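PDB 3LMD: geranylgeranyl pyrophosphate synthase from Corynebacterium glutamicum, which probably builds prenyl diphosphates by magnesium-dependent chain elongation, as an all-helical member of the FPP/GGPP synthase family. Local coordinates for residues M80-L84 and V97-A101; I106-A110 and L146-A150; V317-M321 and A344-V348. All blocks are in the same frame, centred on the assembly; numbering follows the deposited sequence.

Interaction 1 of 3, residues M80-L84 and V97-A101; sequences MFALL and VIKAA
Leu83 and Ala82 of residues 80-84 meet Val97, Ile98 and Ala101 of residues 97-101, a worked example of how two nearly antiparallel helices can approach closely through small residues while one branched side chain fills the seam beside them. The axes of the two segments come within 9.1 Å at an angle of 152°. Where they run closest, two methyls meet directly: Ala82 CB lies 4.0 Å from Ala101 CB, and the CA atoms of these two alanines are only 5.8 Å apart.

Leu83 can be followed outward. Its CB makes no close approach of its own to the facing helix, and CG, set opposite the carbonyl carbon (chi1 -60°), serves as the branch point. CD1 continues the extended line of the chain, while CD2 turns to the facing helix and does the touching. Leu83 CD2 is 3.8 Å from Ile98 CD1 and 4.0 Å from Val97 CG1, with Ala101 CB farther off at 4.4 Å. The leucine thus crosses both the valine and the isoleucine at a slant. Ile98 starts from a CB directed off the contact, but the bend at chi2 (-49°) brings its terminal CD1 back to the leucine. Val97 CG1 also lies 4.2 Å from Ala82 O.

The seam is buried, and the side chains that meet in it are all apolar. Helix 34-55 covers the Leu83 flank, where Ala43 touches both Leu83 and Ile98, while helix 188-214 packs on Ala82 through Ala207 and helix 335-349 reaches Leu84 and Phe81 through Leu340.

Interaction 2 of 3, residues I106-A110 and L146-A150; sequences ITHLA and LLAHA
Ile106 and Ala110 belong to helix 95-118, at whose C-terminal end the first aspartate-rich motif of the prenyl synthases begins, and here they pack on Leu146, Leu147 and Ala150 of helix 132-157. The segments run antiparallel, at 165°, with axes 9.1 Å apart. Ile106 CG2, anti to the backbone N, rests on the facing helix over Leu146 and Ala150: it lies 3.2 Å from Leu146 O, a tight fit, and 3.8 Å from Ala150 CB. That oxygen already accepts the helical bond from Ala150 N. Leu146 answers with CD2, 3.6 Å from Leu109 CB and close to Ala110 N. Ala110 CB touches Leu146 CB at 4.0 Å and, roughly at right angles, Leu147 CD2 at 3.8 Å.

Helix 34-55 adds Leu51 to Ile106 and Leu55 to Leu146, and Thr107 OG1 is hydrogen-bonded to Val103 O. Ala148, directed away from helix 95-118, packs on Gly170 of the second subunit. The side chain of Asp115, which binds calcium in a structure of this protein though no ion is bound to this chain here, lies about 10 Å from that of Ala110; such antiparallel helix pairing round an aspartate-lined metal site is characteristic of the terpenoid synthase fold.

Interaction 3 of 3, residues V317-M321 and A344-V348; sequences VYRYM and ATFTV
Val348 of residues 344-348 faces three side chains of residues 317-321, namely Val317, Tyr318 and Met321, and shows how a single branched residue can serve several partners by dividing its two methyls among them. The helix segments run almost exactly antiparallel, at 172°, with axes 11.0 Å apart, a spacing bridged by side chains of moderate length.

Val317 and Val348 lie alongside each other, pointing in contrary directions, with Val317 CG1 3.7 Å from Val348 CG2. The second methyl of Val348, CG1, approaches Tyr318 in the plane of the ring: it stands at the edge, 3.7 Å from CE1, so the aromatic faces take no part in this encounter. Methionine supplies the third direction. Met321 CG leaves anti to the backbone N (chi1 -173°), and the chain then folds at chi2 (64°), bringing the sulfur across Val348, with SD 3.9 Å from Val348 CG2. Met321 SD is also 3.6 Å from Ala344 CB, and Met321 CE 3.7 Å from the same atom, so the end of the methionine lies over the alanine one helical turn before Val348. Beyond this pair, Met321 CE stands 4.2 Å from Thr345 OG1.

Helix 219-246 adds Ile238 to Val317. The polar ends look elsewhere: Thr345 OG1 makes a weak hydrogen bond to Arg341 O in its own helix, and Tyr318 OH a weak one to Glu353 N. With no hydrogen bond joining the segments, cohesion here probably rests on burial of apolar surface and on the van der Waals fit of methyl, thioether and ring edge.

Along the chain the three contacts follow one another in series, each closing before the next opens. Interactions 1 and 2 share helix 95-118, which pairs first with helix 77-86 and farther along with helix 132-157; their centres are 15 Å apart, their nearest atoms about 5 Å, and both are covered by helix 34-55. Interaction 3 joins helices 309-328 and 335-349 near the C-terminus, its centre 23 Å from that of interaction 1 and 29 Å from that of interaction 2, across the centre of the chain from the latter. Helix 335-349 also touches helix 77-86, so neighbouring antiparallel pairs are knitted into one helical bundle, with interaction 2 nearest the metal-binding aspartates.

Interaction 1 of 3, residues M80-L84 and V97-A101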
loop_
_atom_site.group_PDB
_atom_site.type_symbol
_atom_site.label_atom_id
_atom_site.label_comp_id
_atom_site.label_asym_id
_atom_site.label_seq_id
_atom_site.Cartn_x
_atom_site.Cartn_y
_atom_site.Cartn_z
ATOM N N MET A 80 2.367 13.990 17.699
ATOM C CA MET A 80 2.367 14.683 18.994
ATOM C C MET A 80 1.776 13.789 20.076
ATOM O O MET A 80 2.292 13.707 21.190
ATOM C CB MET A 80 1.554 16.005 18.928
ATOM C CG MET A 80 1.647 16.832 20.235
ATOM S SD MET A 80 0.423 18.199 20.421
ATOM C CE MET A 80 -0.989 17.272 21.040
ATOM N N PHE A 81 0.668 13.122 19.754
ATOM C CA PHE A 81 0.053 12.186 20.699
ATOM C C PHE A 81 0.990 11.027 21.041
ATOM O O PHE A 81 1.091 10.636 22.201
ATOM C CB PHE A 81 -1.295 11.662 20.171
ATOM C CG PHE A 81 -1.960 10.669 21.119
ATOM C CD1 PHE A 81 -2.051 10.942 22.481
ATOM C CD2 PHE A 81 -2.444 9.466 20.660
ATOM C CE1 PHE A 81 -2.652 10.019 23.353
ATOM C CE2 PHE A 81 -3.072 8.554 21.522
ATOM C CZ PHE A 81 -3.169 8.825 22.852
ATOM N N ALA A 82 1.701 10.488 20.047
ATOM C CA ALA A 82 2.677 9.415 20.312
ATOM C C ALA A 82 3.792 9.899 21.283
ATOM O O ALA A 82 4.256 9.145 22.173
ATOM C CB ALA A 82 3.332 8.940 18.995
ATOM N N LEU A 83 4.234 11.134 21.085
ATOM C CA LEU A 83 5.280 11.707 21.956
ATOM C C LEU A 83 4.749 11.889 23.399
ATOM O O LEU A 83 5.440 11.551 24.361
ATOM C CB LEU A 83 5.796 13.054 21.419
ATOM C CG LEU A 83 6.454 13.092 20.016
ATOM C CD1 LEU A 83 6.895 14.481 19.590
ATOM C CD2 LEU A 83 7.600 12.117 19.846
ATOM N N LEU A 84 3.540 12.428 23.536
ATOM C CA LEU A 84 2.894 12.539 24.854
ATOM C C LEU A 84 2.746 11.192 25.517
ATOM O O LEU A 84 3.068 11.029 26.716
ATOM C CB LEU A 84 1.541 13.272 24.733
ATOM C CG LEU A 84 1.658 14.733 24.288
ATOM C CD1 LEU A 84 0.283 15.325 23.988
ATOM C CD2 LEU A 84 2.328 15.514 25.414
ATOM N N VAL A 97 10.847 6.002 19.820
ATOM C CA VAL A 97 9.597 6.771 19.944
ATOM C C VAL A 97 9.445 7.751 18.775
ATOM O O VAL A 97 8.380 7.837 18.160
ATOM C CB VAL A 97 9.528 7.564 21.280
ATOM C CG1 VAL A 97 8.313 8.495 21.293
ATOM C CG2 VAL A 97 9.445 6.629 22.467
ATOM N N ILE A 98 10.504 8.504 18.470
ATOM C CA ILE A 98 10.500 9.400 17.306
ATOM C C ILE A 98 10.241 8.625 16.028
ATOM O O ILE A 98 9.460 9.052 15.179
ATOM C CB ILE A 98 11.872 10.100 17.113
ATOM C CG1 ILE A 98 12.243 10.940 18.333
ATOM C CG2 ILE A 98 11.894 10.956 15.851
ATOM C CD1 ILE A 98 11.182 11.824 18.775
ATOM N N LYS A 99 10.928 7.510 15.865
ATOM C CA LYS A 99 10.762 6.717 14.647
ATOM C C LYS A 99 9.333 6.118 14.520
ATOM O O LYS A 99 8.754 6.082 13.423
ATOM C CB LYS A 99 11.817 5.596 14.646
ATOM C CG LYS A 99 11.971 4.846 13.357
ATOM C CD LYS A 99 13.234 3.924 13.380
ATOM C CE LYS A 99 14.532 4.694 13.663
ATOM N NZ LYS A 99 15.763 3.902 13.333
ATOM N N ALA A 100 8.797 5.596 15.618
ATOM C CA ALA A 100 7.390 5.152 15.627
ATOM C C ALA A 100 6.410 6.274 15.264
ATOM O O ALA A 100 5.455 6.043 14.526
ATOM C CB ALA A 100 7.022 4.505 16.975
ATOM N N ALA A 101 6.639 7.491 15.752
ATOM C CA ALA A 101 5.752 8.619 15.470
ATOM C C ALA A 101 5.782 8.941 13.989
ATOM O O ALA A 101 4.744 9.296 13.391
ATOM C CB ALA A 101 6.151 9.871 16.298
#

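Interaction 2 of 3, residues I106-A110 and L146-A150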
loop_
_atom_site.group_PDB
_atom_site.type_symbol
_atom_site.label_atom_id
_atom_site.label_comp_id
_atom_site.label_asym_id
_atom_site.label_seq_id
_atom_site.Cartn_x
_atom_site.Cartn_y
_atom_site.Cartn_z
ATOM N N ILE A 106 3.473 8.780 8.512
ATOM C CA ILE A 106 3.609 8.350 7.111
ATOM C C ILE A 106 2.395 7.547 6.708
ATOM O O ILE A 106 1.898 7.638 5.581
ATOM C CB ILE A 106 4.872 7.467 6.924
ATOM C CG1 ILE A 106 6.146 8.355 6.952
ATOM C CG2 ILE A 106 4.769 6.714 5.587
ATOM C CD1 ILE A 106 7.485 7.505 7.005
ATOM N N THR A 107 1.919 6.729 7.634
ATOM C CA THR A 107 0.722 5.917 7.356
ATOM C C THR A 107 -0.499 6.786 7.161
ATOM O O THR A 107 -1.299 6.560 6.232
ATOM C CB THR A 107 0.485 4.913 8.490
ATOM O OG1 THR A 107 1.612 4.023 8.543
ATOM C CG2 THR A 107 -0.804 4.087 8.235
ATOM N N HIS A 108 -0.623 7.800 8.017
ATOM C CA HIS A 108 -1.660 8.807 7.853
ATOM C C HIS A 108 -1.605 9.440 6.474
ATOM O O HIS A 108 -2.630 9.541 5.798
ATOM C CB HIS A 108 -1.537 9.889 8.962
ATOM C CG HIS A 108 -2.397 11.081 8.737
ATOM N ND1 HIS A 108 -3.769 10.987 8.575
ATOM C CD2 HIS A 108 -2.090 12.399 8.648
ATOM C CE1 HIS A 108 -4.265 12.204 8.392
ATOM N NE2 HIS A 108 -3.267 13.073 8.425
ATOM N N LEU A 109 -0.424 9.905 6.053
ATOM C CA LEU A 109 -0.291 10.548 4.747
ATOM C C LEU A 109 -0.610 9.586 3.589
ATOM O O LEU A 109 -1.294 9.973 2.626
ATOM C CB LEU A 109 1.124 11.160 4.574
ATOM C CG LEU A 109 1.416 12.264 5.603
ATOM C CD1 LEU A 109 2.897 12.753 5.525
ATOM C CD2 LEU A 109 0.417 13.444 5.416
ATOM N N ALA A 110 -0.131 8.352 3.674
ATOM C CA ALA A 110 -0.383 7.356 2.602
ATOM C C ALA A 110 -1.874 7.179 2.394
ATOM O O ALA A 110 -2.372 7.143 1.277
ATOM C CB ALA A 110 0.276 6.005 2.943
ATOM N N LEU A 146 5.193 5.588 0.163
ATOM C CA LEU A 146 5.153 5.935 1.606
ATOM C C LEU A 146 5.051 4.686 2.479
ATOM O O LEU A 146 5.758 4.548 3.491
ATOM C CB LEU A 146 4.033 6.958 1.924
ATOM C CG LEU A 146 4.517 8.419 1.994
ATOM C CD1 LEU A 146 5.129 8.930 0.681
ATOM C CD2 LEU A 146 3.341 9.266 2.418
ATOM N N LEU A 147 4.188 3.760 2.087
ATOM C CA LEU A 147 4.080 2.474 2.811
ATOM C C LEU A 147 5.408 1.713 2.771
ATOM O O LEU A 147 5.817 1.112 3.767
ATOM C CB LEU A 147 2.904 1.614 2.263
ATOM C CG LEU A 147 1.563 2.373 2.470
ATOM C CD1 LEU A 147 0.398 1.838 1.660
ATOM C CD2 LEU A 147 1.147 2.479 3.967
ATOM N N ALA A 148 6.122 1.764 1.653
ATOM C CA ALA A 148 7.446 1.116 1.611
ATOM C C ALA A 148 8.428 1.804 2.591
ATOM O O ALA A 148 9.187 1.127 3.283
ATOM C CB ALA A 148 8.047 1.135 0.190
ATOM N N HIS A 149 8.441 3.138 2.608
ATOM C CA HIS A 149 9.254 3.891 3.592
ATOM C C HIS A 149 8.895 3.484 5.024
ATOM O O HIS A 149 9.777 3.257 5.876
ATOM C CB HIS A 149 9.013 5.416 3.504
ATOM C CG HIS A 149 9.435 6.031 2.203
ATOM N ND1 HIS A 149 10.535 5.608 1.507
ATOM C CD2 HIS A 149 8.924 7.071 1.504
ATOM C CE1 HIS A 149 10.681 6.342 0.417
ATOM N NE2 HIS A 149 9.705 7.235 0.390
ATOM N N ALA A 150 7.603 3.431 5.306
ATOM C CA ALA A 150 7.166 3.076 6.660
ATOM C C ALA A 150 7.668 1.677 7.038
ATOM O O ALA A 150 8.128 1.435 8.157
ATOM C CB ALA A 150 5.603 3.179 6.807
#

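Interaction 3 of 3, residues V317-M321 and A344-V348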
loop_
_atom_site.group_PDB
_atom_site.type_symbol
_atom_site.label_atom_id
_atom_site.label_comp_id
_atom_site.label_asym_id
_atom_site.label_seq_id
_atom_site.Cartn_x
_atom_site.Cartn_y
_atom_site.Cartn_z
ATOM N N VAL A 317 -21.016 12.202 22.119
ATOM C CA VAL A 317 -19.712 12.820 22.475
ATOM C C VAL A 317 -19.409 12.686 23.972
ATOM O O VAL A 317 -18.282 12.333 24.376
ATOM C CB VAL A 317 -19.646 14.306 22.072
ATOM C CG1 VAL A 317 -18.365 14.977 22.649
ATOM C CG2 VAL A 317 -19.646 14.449 20.535
ATOM N N TYR A 318 -20.409 12.940 24.803
ATOM C CA TYR A 318 -20.178 12.868 26.249
ATOM C C TYR A 318 -19.873 11.457 26.704
ATOM O O TYR A 318 -19.114 11.258 27.658
ATOM C CB TYR A 318 -21.396 13.371 27.036
ATOM C CG TYR A 318 -21.676 14.846 26.877
ATOM C CD1 TYR A 318 -20.644 15.752 26.644
ATOM C CD2 TYR A 318 -22.976 15.342 27.027
ATOM C CE1 TYR A 318 -20.896 17.110 26.531
ATOM C CE2 TYR A 318 -23.233 16.700 26.916
ATOM C CZ TYR A 318 -22.202 17.580 26.675
ATOM O OH TYR A 318 -22.479 18.937 26.575
ATOM N N ARG A 319 -20.504 10.488 26.050
ATOM C CA ARG A 319 -20.295 9.093 26.366
ATOM C C ARG A 319 -18.842 8.679 26.033
ATOM O O ARG A 319 -18.189 7.967 26.811
ATOM C CB ARG A 319 -21.297 8.236 25.570
ATOM C CG ARG A 319 -21.220 6.737 25.871
ATOM C CD ARG A 319 -22.294 5.941 25.144
ATOM N NE ARG A 319 -21.991 5.757 23.728
ATOM C CZ ARG A 319 -21.107 4.883 23.248
ATOM N NH1 ARG A 319 -20.935 4.775 21.935
ATOM N NH2 ARG A 319 -20.407 4.108 24.072
ATOM N N TYR A 320 -18.330 9.129 24.887
ATOM C CA TYR A 320 -16.901 8.899 24.561
ATOM C C TYR A 320 -15.977 9.661 25.488
ATOM O O TYR A 320 -14.889 9.193 25.791
ATOM C CB TYR A 320 -16.614 9.260 23.105
ATOM C CG TYR A 320 -17.172 8.213 22.187
ATOM C CD1 TYR A 320 -16.629 6.925 22.171
ATOM C CD2 TYR A 320 -18.217 8.499 21.317
ATOM C CE1 TYR A 320 -17.140 5.926 21.331
ATOM C CE2 TYR A 320 -18.724 7.509 20.466
ATOM C CZ TYR A 320 -18.182 6.228 20.478
ATOM O OH TYR A 320 -18.653 5.231 19.618
ATOM N N MET A 321 -16.407 10.832 25.948
ATOM C CA MET A 321 -15.574 11.617 26.874
ATOM C C MET A 321 -15.499 10.871 28.204
ATOM O O MET A 321 -14.445 10.874 28.827
ATOM C CB MET A 321 -16.123 13.059 27.094
ATOM C CG MET A 321 -15.183 14.022 27.951
ATOM S SD MET A 321 -13.547 14.399 27.187
ATOM C CE MET A 321 -12.407 13.742 28.408
ATOM N N ALA A 344 -8.902 16.678 24.998
ATOM C CA ALA A 344 -10.215 16.107 24.833
ATOM C C ALA A 344 -11.280 17.085 25.256
ATOM O O ALA A 344 -12.172 17.354 24.514
ATOM C CB ALA A 344 -10.335 14.855 25.577
ATOM N N THR A 345 -11.134 17.632 26.448
ATOM C CA THR A 345 -12.110 18.519 27.036
ATOM C C THR A 345 -12.313 19.752 26.201
ATOM O O THR A 345 -13.395 20.199 25.968
ATOM C CB THR A 345 -11.704 18.940 28.426
ATOM O OG1 THR A 345 -11.753 17.820 29.287
ATOM C CG2 THR A 345 -12.647 19.907 28.905
ATOM N N PHE A 346 -11.225 20.293 25.737
ATOM C CA PHE A 346 -11.277 21.508 24.946
ATOM C C PHE A 346 -12.080 21.256 23.673
ATOM O O PHE A 346 -12.839 22.111 23.207
ATOM C CB PHE A 346 -9.858 21.961 24.585
ATOM C CG PHE A 346 -9.817 23.206 23.742
ATOM C CD1 PHE A 346 -9.804 24.467 24.337
ATOM C CD2 PHE A 346 -9.798 23.123 22.358
ATOM C CE1 PHE A 346 -9.772 25.629 23.557
ATOM C CE2 PHE A 346 -9.769 24.281 21.573
ATOM C CZ PHE A 346 -9.756 25.531 22.174
ATOM N N THR A 347 -11.907 20.078 23.099
ATOM C CA THR A 347 -12.638 19.735 21.883
ATOM C C THR A 347 -14.135 19.633 22.189
ATOM O O THR A 347 -14.967 20.165 21.467
ATOM C CB THR A 347 -12.129 18.398 21.290
ATOM O OG1 THR A 347 -10.714 18.492 21.057
ATOM C CG2 THR A 347 -12.846 18.079 19.973
ATOM N N VAL A 348 -14.485 18.937 23.261
ATOM C CA VAL A 348 -15.901 18.810 23.593
ATOM C C VAL A 348 -16.523 20.206 23.821
ATOM O O VAL A 348 -17.649 20.478 23.378
ATOM C CB VAL A 348 -16.090 17.934 24.829
ATOM C CG1 VAL A 348 -17.560 17.921 25.277
ATOM C CG2 VAL A 348 -15.543 16.470 24.535
#